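Protein F1 (Vaccinia virus ankara, PDB 4D2M) binds the BH3 domain of the pro-apoptotic protein Bim and, as a Bcl-2-like viral protein, probably suppresses apoptosis of the infected cell. Local coordinates at residues Phe121-Asn126 with Leu164-Thr168; Tyr92-Ser97 with Leu139-Ser143. The protein carries 1 engineered substitution. Residue numbers count along the deposited sequence, not the author numbering.

A small all-helical Bcl-2-like domain has to hold its bundle together while keeping a groove for a BH3 helix, and these two contacts illustrate both tasks. Their segments alternate along the chain, in the order 92-97, 121-126, 139-143, 164-168, so the contacts interlock. Their centres lie about 16 Å apart, but the contacts touch where Val125 CG1 of contact 1 packs 3.9 Å from Thr141 CG2 of contact 2. Helix 135-150 is the intermediary: it crosses helix 80-99 in contact 2 and underlies both helices of contact 1, 118-131 and 155-169. Contact 1 also faces a second subunit, the bound peptide touches both contacts, and helix 54-77 of a third subunit packs against each.

Contact 1: residues Phe121-Asn126 with Leu164-Thr168; sequences FNNEVN and LLSHT. Engineered in segment 121-126: Phe121 (natural residue Ile).
In this Bcl-2-like helical bundle, two helices run side by side with the same direction, and a polar layer sits beside an apolar one. Residues 121-126 and 164-168 are regular alpha-helix throughout; the short axes approach to 9.9 Å at an angle of only 12°. The CA atoms of Asn122 and Leu165 are 6.2 Å apart and those of Asn126 and Thr168 5.9 Å, a register that advances one turn on both sides. The contact buries 296 Å².

Asn122 dominates. Its t rotamer (chi1 175°, chi2 83°) sends the amide across the interface, where OD1 comes within 3.3 Å of Leu164 CG. Thr168, with chi1 in m (-51°), presents its hydroxyl to that oxygen, while its methyl CG2 approaches Asn126 CB at 3.6 Å and Val125 CG1 at 4.1 Å. The apolar layer centres on Leu165, whose chi1 of -93° lies between wells; its CD1 packs 4.3 Å from CG2 of the t rotamer of Val125 and 4.5 Å from CE2 of the ring of Phe121, an engineered residue also in t. Asn126, again t, points OD1 at a water that donates to it (2.8 Å) and to Thr168 O (2.6 Å).

The polar layer continues into the subunit interface: Asn126 ND2 bonds to Asn126 OD1 of the second subunit, Asn122 ND2 to Asn123 OD1 of that subunit, and Thr168 OG1 to its Asn123 ND2. The apolar layer rests on Ile145 and Thr141 of helix 135-150. Between the two segments the sole direct hydrogen bond is the very short one from Thr168 OG1 to Asn122 OD1, 2.3 Å.

Contact 2: residues Tyr92-Ser97 with Leu139-Ser143; sequences YCDKVS and LATIS
Cys93 lays its sulphur over helix 135-150, with SG 3.7 Å from Ile142 CG2 and 3.9 Å from Leu139 CD2. Both segments, 92-97 and 139-143, are alpha-helical from end to end and cross steeply, at -75°, with their short axes 8.9 Å apart at closest approach. Such a crossing confines the meeting to a few residues, yet it buries 341 Å². The nearest CA pairs are Ser97 with Ser143 (5.6 Å) and Val96 with Ala140 (6.5 Å); the closest approach falls at the serine pair.

Around Cys93 (chi1 -71°, m) the apolar contact continues through Tyr92, Leu139, Val96 and Ala140. Leu139, in the extended m,t rotamer, sets CD1 at the edge of the Tyr92 ring, 3.9 Å from Tyr92 CD2. Val96, with chi1 in t, directs CG2 to Leu139 CB at 4.3 Å, while its CG1 lies 4.0 Å from Ala140 CA and 3.7 Å from Ser143 OG.

The polar corner is built by two serines in m. Ser143 OG donates to Cys93 O across the interface at 3.1 Å, and Ser97 OG donates to the same carbonyl from one turn onward, at 2.8 Å. That oxygen also receives the helical bond from Ser97 N (2.8 Å). A water links the segments, donating to Ser97 OG (2.8 Å) and Ser143 O (2.6 Å).

Tyr92, Val96, Leu139 and Ala140 also touch the bound peptide, so this crossing lines the BH3 groove of the Bcl-2-like fold. Met104 of helix 101-111 packs on Val96 and Ser143, Ile169 of helix 155-169 lies against Ile142, and Tyr65 on helix 54-77 of the third subunit packs on Cys93 and Ile142.

Contact 1: residues Phe121-Asn126 with Leu164-Thr168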
# COMPACT_ATOMS: atom_id res chain seq x y z
N PHE A 121 -11.29 5.95 -12.26
CA PHE A 121 -12.15 4.94 -12.86
C PHE A 121 -13.16 4.44 -11.84
O PHE A 121 -14.33 4.26 -12.17
CB PHE A 121 -11.34 3.77 -13.42
CG PHE A 121 -12.20 2.70 -14.04
CD1 PHE A 121 -12.92 2.96 -15.19
CD2 PHE A 121 -12.30 1.45 -13.46
CE1 PHE A 121 -13.72 1.98 -15.76
CE2 PHE A 121 -13.10 0.47 -14.03
CZ PHE A 121 -13.81 0.73 -15.18
N ASN A 122 -12.71 4.21 -10.62
CA ASN A 122 -13.59 3.79 -9.54
C ASN A 122 -14.78 4.73 -9.39
O ASN A 122 -15.92 4.29 -9.26
CB ASN A 122 -12.83 3.71 -8.22
CG ASN A 122 -13.74 3.40 -7.04
OD1 ASN A 122 -14.06 2.24 -6.78
ND2 ASN A 122 -14.17 4.44 -6.34
N ASN A 123 -14.50 6.03 -9.42
CA ASN A 123 -15.52 7.05 -9.24
C ASN A 123 -16.52 7.09 -10.40
O ASN A 123 -17.71 7.31 -10.20
CB ASN A 123 -14.87 8.43 -9.07
CG ASN A 123 -14.05 8.53 -7.78
OD1 ASN A 123 -14.19 7.70 -6.88
ND2 ASN A 123 -13.20 9.55 -7.70
N GLU A 124 -16.03 6.86 -11.62
CA GLU A 124 -16.90 6.81 -12.79
C GLU A 124 -17.79 5.57 -12.75
O GLU A 124 -18.96 5.63 -13.11
CB GLU A 124 -16.08 6.82 -14.08
CG GLU A 124 -15.24 8.08 -14.28
CD GLU A 124 -16.06 9.36 -14.28
OE1 GLU A 124 -17.26 9.30 -14.61
OE2 GLU A 124 -15.50 10.42 -13.93
N VAL A 125 -17.22 4.45 -12.31
CA VAL A 125 -17.99 3.23 -12.12
C VAL A 125 -19.09 3.47 -11.09
O VAL A 125 -20.24 3.10 -11.30
CB VAL A 125 -17.08 2.05 -11.69
CG1 VAL A 125 -17.89 0.83 -11.23
CG2 VAL A 125 -16.16 1.65 -12.83
N ASN A 126 -18.72 4.10 -9.98
CA ASN A 126 -19.68 4.42 -8.94
C ASN A 126 -20.82 5.26 -9.50
O ASN A 126 -21.99 5.01 -9.20
CB ASN A 126 -19.00 5.15 -7.78
CG ASN A 126 -19.95 5.45 -6.64
OD1 ASN A 126 -20.34 4.55 -5.89
ND2 ASN A 126 -20.30 6.72 -6.48
N LEU A 164 -10.73 -2.06 -3.65
CA LEU A 164 -11.49 -0.84 -3.89
C LEU A 164 -12.72 -1.10 -4.77
O LEU A 164 -13.84 -0.78 -4.37
CB LEU A 164 -10.60 0.21 -4.55
CG LEU A 164 -11.29 1.47 -5.08
CD1 LEU A 164 -12.15 2.13 -4.01
CD2 LEU A 164 -10.25 2.46 -5.61
N LEU A 165 -12.51 -1.67 -5.95
CA LEU A 165 -13.59 -1.81 -6.91
C LEU A 165 -14.68 -2.78 -6.42
O LEU A 165 -15.84 -2.62 -6.78
CB LEU A 165 -13.05 -2.28 -8.26
CG LEU A 165 -12.72 -1.16 -9.25
CD1 LEU A 165 -13.99 -0.47 -9.74
CD2 LEU A 165 -11.75 -0.14 -8.66
N SER A 166 -14.30 -3.75 -5.60
CA SER A 166 -15.26 -4.70 -5.05
C SER A 166 -16.29 -3.99 -4.17
O SER A 166 -17.48 -4.30 -4.22
CB SER A 166 -14.55 -5.79 -4.25
OG SER A 166 -13.78 -5.24 -3.20
N HIS A 167 -15.82 -3.04 -3.36
CA HIS A 167 -16.72 -2.20 -2.58
C HIS A 167 -17.69 -1.46 -3.49
O HIS A 167 -18.90 -1.49 -3.29
CB HIS A 167 -15.94 -1.19 -1.73
CG HIS A 167 -15.40 -1.76 -0.46
ND1 HIS A 167 -16.11 -1.74 0.72
CD2 HIS A 167 -14.21 -2.34 -0.18
CE1 HIS A 167 -15.39 -2.30 1.68
NE2 HIS A 167 -14.23 -2.67 1.16
N THR A 168 -17.13 -0.80 -4.51
CA THR A 168 -17.91 0.01 -5.43
C THR A 168 -18.92 -0.81 -6.23
O THR A 168 -20.04 -0.35 -6.47
CB THR A 168 -16.99 0.76 -6.41
OG1 THR A 168 -15.97 1.45 -5.68
CG2 THR A 168 -17.79 1.76 -7.24
O HOH W 1 -21.14 1.85 -5.78

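Contact 2: residues Tyr92-Ser97 with Leu139-Ser143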
# COMPACT_ATOMS: atom_id res chain seq x y z
N TYR A 92 -21.38 -16.44 -14.29
CA TYR A 92 -21.89 -15.28 -15.02
C TYR A 92 -20.79 -14.40 -15.62
O TYR A 92 -20.94 -13.91 -16.74
CB TYR A 92 -22.80 -14.46 -14.11
CG TYR A 92 -24.18 -15.06 -13.92
CD1 TYR A 92 -24.34 -16.30 -13.30
CD2 TYR A 92 -25.32 -14.40 -14.36
CE1 TYR A 92 -25.59 -16.86 -13.13
CE2 TYR A 92 -26.58 -14.96 -14.19
CZ TYR A 92 -26.71 -16.18 -13.57
OH TYR A 92 -27.95 -16.74 -13.40
N CYS A 93 -19.70 -14.21 -14.89
CA CYS A 93 -18.62 -13.34 -15.37
C CYS A 93 -17.73 -14.05 -16.39
O CYS A 93 -17.12 -13.40 -17.24
CB CYS A 93 -17.77 -12.83 -14.21
SG CYS A 93 -18.61 -11.62 -13.19
N ASP A 94 -17.64 -15.37 -16.30
CA ASP A 94 -16.90 -16.14 -17.29
C ASP A 94 -17.56 -15.99 -18.65
O ASP A 94 -16.89 -15.84 -19.67
CB ASP A 94 -16.81 -17.62 -16.91
CG ASP A 94 -15.76 -17.89 -15.85
OD1 ASP A 94 -15.26 -16.92 -15.22
OD2 ASP A 94 -15.43 -19.07 -15.64
N LYS A 95 -18.89 -16.02 -18.66
CA LYS A 95 -19.64 -15.90 -19.91
C LYS A 95 -19.50 -14.50 -20.51
O LYS A 95 -19.27 -14.35 -21.71
CB LYS A 95 -21.12 -16.21 -19.67
CG LYS A 95 -21.91 -16.40 -20.96
CD LYS A 95 -23.36 -16.77 -20.68
CE LYS A 95 -24.10 -17.08 -21.97
NZ LYS A 95 -24.05 -15.96 -22.95
N VAL A 96 -19.63 -13.48 -19.66
CA VAL A 96 -19.44 -12.10 -20.09
C VAL A 96 -18.02 -11.93 -20.61
O VAL A 96 -17.81 -11.35 -21.68
CB VAL A 96 -19.73 -11.10 -18.92
CG1 VAL A 96 -19.28 -9.66 -19.24
CG2 VAL A 96 -21.21 -11.12 -18.58
N SER A 97 -17.04 -12.45 -19.88
CA SER A 97 -15.65 -12.32 -20.27
C SER A 97 -15.37 -13.00 -21.61
O SER A 97 -14.56 -12.51 -22.40
CB SER A 97 -14.73 -12.90 -19.19
OG SER A 97 -14.78 -12.12 -18.01
N LEU A 139 -21.76 -7.03 -13.71
CA LEU A 139 -21.02 -8.20 -14.16
C LEU A 139 -19.91 -7.82 -15.13
O LEU A 139 -18.81 -8.38 -15.10
CB LEU A 139 -21.96 -9.21 -14.82
CG LEU A 139 -23.01 -9.87 -13.92
CD1 LEU A 139 -23.94 -10.75 -14.75
CD2 LEU A 139 -22.34 -10.69 -12.82
N ALA A 140 -20.19 -6.85 -16.00
CA ALA A 140 -19.22 -6.41 -16.99
C ALA A 140 -18.04 -5.72 -16.33
O ALA A 140 -16.89 -5.86 -16.76
CB ALA A 140 -19.88 -5.48 -18.00
N THR A 141 -18.31 -4.96 -15.27
CA THR A 141 -17.25 -4.24 -14.57
C THR A 141 -16.31 -5.22 -13.87
O THR A 141 -15.10 -5.07 -13.91
CB THR A 141 -17.82 -3.26 -13.53
OG1 THR A 141 -18.73 -2.36 -14.16
CG2 THR A 141 -16.69 -2.46 -12.88
N ILE A 142 -16.89 -6.23 -13.23
CA ILE A 142 -16.10 -7.28 -12.60
C ILE A 142 -15.19 -7.94 -13.64
O ILE A 142 -13.99 -8.11 -13.41
CB ILE A 142 -16.99 -8.34 -11.94
CG1 ILE A 142 -17.80 -7.71 -10.80
CG2 ILE A 142 -16.15 -9.50 -11.39
CD1 ILE A 142 -18.94 -8.57 -10.29
N SER A 143 -15.77 -8.30 -14.78
CA SER A 143 -15.01 -8.94 -15.85
C SER A 143 -13.88 -8.05 -16.34
O SER A 143 -12.77 -8.52 -16.58
CB SER A 143 -15.93 -9.31 -17.01
OG SER A 143 -16.78 -10.40 -16.67
O HOH W 2 -12.40 -10.58 -18.18